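Local coordinates for protein CRISPR-associated endoribonuclease Cse3 (Thermus thermophilus, PDB 2Y8Y) that cleaves CRISPR transcripts as an endoribonuclease of the Cas6/Cse3/CasE family and retains the processed crRNA, at residues M5-L10 against K87-A92. Numbering follows the deposited sequence.
Sequences MWLTKL and KPFHPA
Antiparallel pairing of M5, W6 and L7 with F89, P88 and K87 joins the first strand of a ferredoxin-like domain to the end of its fourth, 81-89, an outermost strand in the order 2-3-1-4. Both hydrogen-bonded pairs are complete. M5 N donates to F89 O and F89 N returns a bond to M5 O at 2.7 Å; L7 and K87 exchange the same two bonds, L7 N reaching K87 O at 2.9 Å in a nearly straight line (169°). Between them lies the non-hydrogen-bonded pair W6 and P88, a position where proline, lacking an amide hydrogen, forfeits no bond to segment 5-10. CA-H···O contacts flank this pair: P88 CA lies 3.2 Å from M5 O, and W6 CA approaches K87 O.

The two faces of the ladder are furnished differently. On one, the pyrrolidine of P88 lies against the six-membered ring of W6 in a CH-pi contact, with P88 CB 3.6 Å from the ring centroid and only 5° off its normal. On the other, the F89 ring stands between M5 and L7. Its CG sits between the backbone N and carbonyl carbon (chi1 64°). The ring is edge-on to the backbone, with W6 C and K87 O in its plane, while M5 CB meets one face and L7 CD1 the opposite one. M5 SD approaches this ring obliquely, 4.3 Å from its centroid, a Met-aromatic contact, and also touches P91 CG at 3.4 Å just beyond the strand end.

Across its other edge, strand 5-12 pairs with strand 62-67, W6 bonding to T67 through the backbone. Helix 189-198 approaches the M5 side, where L196 and R197 touch M5 and L193 meets P91, while W6 packs against E70, P71 and P86.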
ATOM      1  N   MET A   5       9.302   7.803  -8.293  1.00 17.10           N
ATOM      2  CA  MET A   5       8.849   7.051  -7.138  1.00 16.57           C
ATOM      3  C   MET A   5       9.981   6.088  -6.838  1.00 20.02           C
ATOM      4  O   MET A   5      10.720   5.696  -7.746  1.00 27.72           O
ATOM      5  CB  MET A   5       7.544   6.309  -7.438  1.00 20.98           C
ATOM      6  CG  MET A   5       6.527   7.192  -8.161  1.00 24.59           C
ATOM      7  SD  MET A   5       5.165   6.280  -8.880  1.00 28.49           S
ATOM      8  CE  MET A   5       4.428   5.687  -7.381  1.00 18.24           C
ATOM      9  N   TRP A   6      10.154   5.744  -5.570  1.00 13.22           N
ATOM     10  CA  TRP A   6      11.212   4.829  -5.165  1.00 12.93           C
ATOM     11  C   TRP A   6      10.625   3.594  -4.514  1.00 13.36           C
ATOM     12  O   TRP A   6       9.776   3.697  -3.626  1.00 13.68           O
ATOM     13  CB  TRP A   6      12.157   5.506  -4.174  1.00 14.96           C
ATOM     14  CG  TRP A   6      12.968   6.585  -4.793  1.00 14.31           C
ATOM     15  CD1 TRP A   6      12.579   7.865  -5.026  1.00 14.55           C
ATOM     16  CD2 TRP A   6      14.313   6.471  -5.272  1.00 21.60           C
ATOM     17  NE1 TRP A   6      13.609   8.569  -5.626  1.00 15.83           N
ATOM     18  CE2 TRP A   6      14.683   7.731  -5.782  1.00 16.36           C
ATOM     19  CE3 TRP A   6      15.240   5.425  -5.309  1.00 18.13           C
ATOM     20  CZ2 TRP A   6      15.947   7.973  -6.332  1.00 17.37           C
ATOM     21  CZ3 TRP A   6      16.489   5.667  -5.849  1.00 18.97           C
ATOM     22  CH2 TRP A   6      16.830   6.929  -6.354  1.00 19.48           C
ATOM     23  N   LEU A   7      11.074   2.426  -4.957  1.00 14.46           N
ATOM     24  CA  LEU A   7      10.699   1.173  -4.337  1.00 14.51           C
ATOM     25  C   LEU A   7      11.893   0.583  -3.614  1.00 13.66           C
ATOM     26  O   LEU A   7      12.946   0.391  -4.218  1.00 14.38           O
ATOM     27  CB  LEU A   7      10.214   0.176  -5.387  1.00 19.06           C
ATOM     28  CG  LEU A   7       8.996   0.654  -6.158  1.00 33.17           C
ATOM     29  CD1 LEU A   7       8.458  -0.434  -7.078  1.00 38.55           C
ATOM     30  CD2 LEU A   7       7.945   1.116  -5.163  1.00 33.96           C
ATOM     31  N   THR A   8      11.737   0.304  -2.324  1.00 12.47           N
ATOM     32  CA  THR A   8      12.779  -0.364  -1.553  1.00 13.88           C
ATOM     33  C   THR A   8      12.246  -1.678  -1.025  1.00 14.74           C
ATOM     34  O   THR A   8      11.191  -1.716  -0.407  1.00 14.42           O
ATOM     35  CB  THR A   8      13.219   0.475  -0.336  1.00 14.88           C
ATOM     36  OG1 THR A   8      13.600   1.786  -0.772  1.00 14.47           O
ATOM     37  CG2 THR A   8      14.387  -0.187   0.402  1.00 15.30           C
ATOM     38  N   LYS A   9      12.984  -2.755  -1.270  1.00 15.39           N
ATOM     39  CA  LYS A   9      12.692  -4.029  -0.641  1.00 16.81           C
ATOM     40  C   LYS A   9      13.567  -4.180   0.592  1.00 16.53           C
ATOM     41  O   LYS A   9      14.801  -4.124   0.498  1.00 17.42           O
ATOM     42  CB  LYS A   9      12.965  -5.178  -1.609  1.00 20.62           C
ATOM     43  CG  LYS A   9      12.755  -6.559  -1.017  1.00 25.57           C
ATOM     44  CD  LYS A   9      12.943  -7.626  -2.082  1.00 31.03           C
ATOM     45  CE  LYS A   9      13.184  -8.993  -1.470  1.00 38.90           C
ATOM     46  NZ  LYS A   9      13.601  -9.973  -2.510  1.00 45.42           N
ATOM     47  N   LEU A  10      12.935  -4.357   1.747  1.00 15.82           N
ATOM     48  CA  LEU A  10      13.657  -4.668   2.976  1.00 18.67           C
ATOM     49  C   LEU A  10      13.370  -6.105   3.381  1.00 18.95           C
ATOM     50  O   LEU A  10      12.213  -6.511   3.463  1.00 18.67           O
ATOM     51  CB  LEU A  10      13.234  -3.736   4.116  1.00 16.72           C
ATOM     52  CG  LEU A  10      13.252  -2.228   3.870  1.00 17.85           C
ATOM     53  CD1 LEU A  10      12.565  -1.493   5.012  1.00 21.49           C
ATOM     54  CD2 LEU A  10      14.672  -1.701   3.682  1.00 18.93           C
ATOM     55  N   LYS A  87      15.068   1.401  -5.872  1.00 18.16           N
ATOM     56  CA  LYS A  87      14.923   1.559  -7.316  1.00 21.81           C
ATOM     57  C   LYS A  87      13.989   2.722  -7.651  1.00 19.08           C
ATOM     58  O   LYS A  87      12.819   2.743  -7.242  1.00 16.44           O
ATOM     59  CB  LYS A  87      14.394   0.263  -7.942  1.00 24.83           C
ATOM     60  CG  LYS A  87      14.134   0.352  -9.440  1.00 34.94           C
ATOM     61  CD  LYS A  87      15.391   0.772 -10.190  1.00 46.78           C
ATOM     62  CE  LYS A  87      15.079   1.183 -11.623  1.00 48.24           C
ATOM     63  NZ  LYS A  87      16.296   1.662 -12.338  1.00 49.62           N
ATOM     64  N   PRO A  88      14.499   3.714  -8.382  1.00 16.98           N
ATOM     65  CA  PRO A  88      13.616   4.792  -8.824  1.00 18.99           C
ATOM     66  C   PRO A  88      12.873   4.356 -10.068  1.00 23.66           C
ATOM     67  O   PRO A  88      13.473   3.801 -10.989  1.00 29.61           O
ATOM     68  CB  PRO A  88      14.589   5.923  -9.151  1.00 17.63           C
ATOM     69  CG  PRO A  88      15.831   5.210  -9.610  1.00 19.43           C
ATOM     70  CD  PRO A  88      15.900   3.935  -8.793  1.00 18.52           C
ATOM     71  N   PHE A  89      11.566   4.569 -10.088  1.00 22.78           N
ATOM     72  CA  PHE A  89      10.805   4.271 -11.283  1.00 22.75           C
ATOM     73  C   PHE A  89       9.909   5.440 -11.660  1.00 20.89           C
ATOM     74  O   PHE A  89       9.523   6.253 -10.818  1.00 21.51           O
ATOM     75  CB  PHE A  89      10.029   2.959 -11.142  1.00 30.55           C
ATOM     76  CG  PHE A  89       8.987   2.986 -10.084  1.00 34.03           C
ATOM     77  CD1 PHE A  89       9.341   3.062  -8.750  1.00 35.44           C
ATOM     78  CD2 PHE A  89       7.644   2.940 -10.417  1.00 30.51           C
ATOM     79  CE1 PHE A  89       8.373   3.094  -7.769  1.00 40.27           C
ATOM     80  CE2 PHE A  89       6.672   2.967  -9.438  1.00 35.18           C
ATOM     81  CZ  PHE A  89       7.037   3.044  -8.113  1.00 37.35           C
ATOM     82  N   HIS A  90       9.620   5.534 -12.945  1.00 18.45           N
ATOM     83  CA  HIS A  90       8.790   6.592 -13.480  1.00 18.29           C
ATOM     84  C   HIS A  90       7.721   5.896 -14.292  1.00 19.21           C
ATOM     85  O   HIS A  90       7.929   5.603 -15.470  1.00 21.74           O
ATOM     86  CB  HIS A  90       9.610   7.493 -14.397  1.00 23.27           C
ATOM     87  CG  HIS A  90      10.779   8.139 -13.722  1.00 21.82           C
ATOM     88  ND1 HIS A  90      10.729   9.415 -13.211  1.00 25.45           N
ATOM     89  CD2 HIS A  90      12.027   7.675 -13.466  1.00 24.36           C
ATOM     90  CE1 HIS A  90      11.900   9.719 -12.674  1.00 21.59           C
ATOM     91  NE2 HIS A  90      12.702   8.682 -12.819  1.00 19.33           N
ATOM     92  N   PRO A  91       6.574   5.615 -13.665  1.00 16.08           N
ATOM     93  CA  PRO A  91       5.558   4.834 -14.371  1.00 15.00           C
ATOM     94  C   PRO A  91       5.190   5.471 -15.691  1.00 15.63           C
ATOM     95  O   PRO A  91       5.062   6.688 -15.776  1.00 24.03           O
ATOM     96  CB  PRO A  91       4.369   4.856 -13.408  1.00 18.78           C
ATOM     97  CG  PRO A  91       4.999   5.018 -12.055  1.00 19.58           C
ATOM     98  CD  PRO A  91       6.171   5.948 -12.290  1.00 14.87           C
ATOM     99  N   ALA A  92       5.036   4.646 -16.717  1.00 16.70           N
ATOM    100  CA  ALA A  92       4.644   5.127 -18.030  1.00 19.76           C
ATOM    101  C   ALA A  92       3.291   4.537 -18.374  1.00 21.70           C
ATOM    102  O   ALA A  92       3.188   3.628 -19.190  1.00 23.01           O
ATOM    103  CB  ALA A  92       5.674   4.736 -19.078  1.00 26.22           C
TER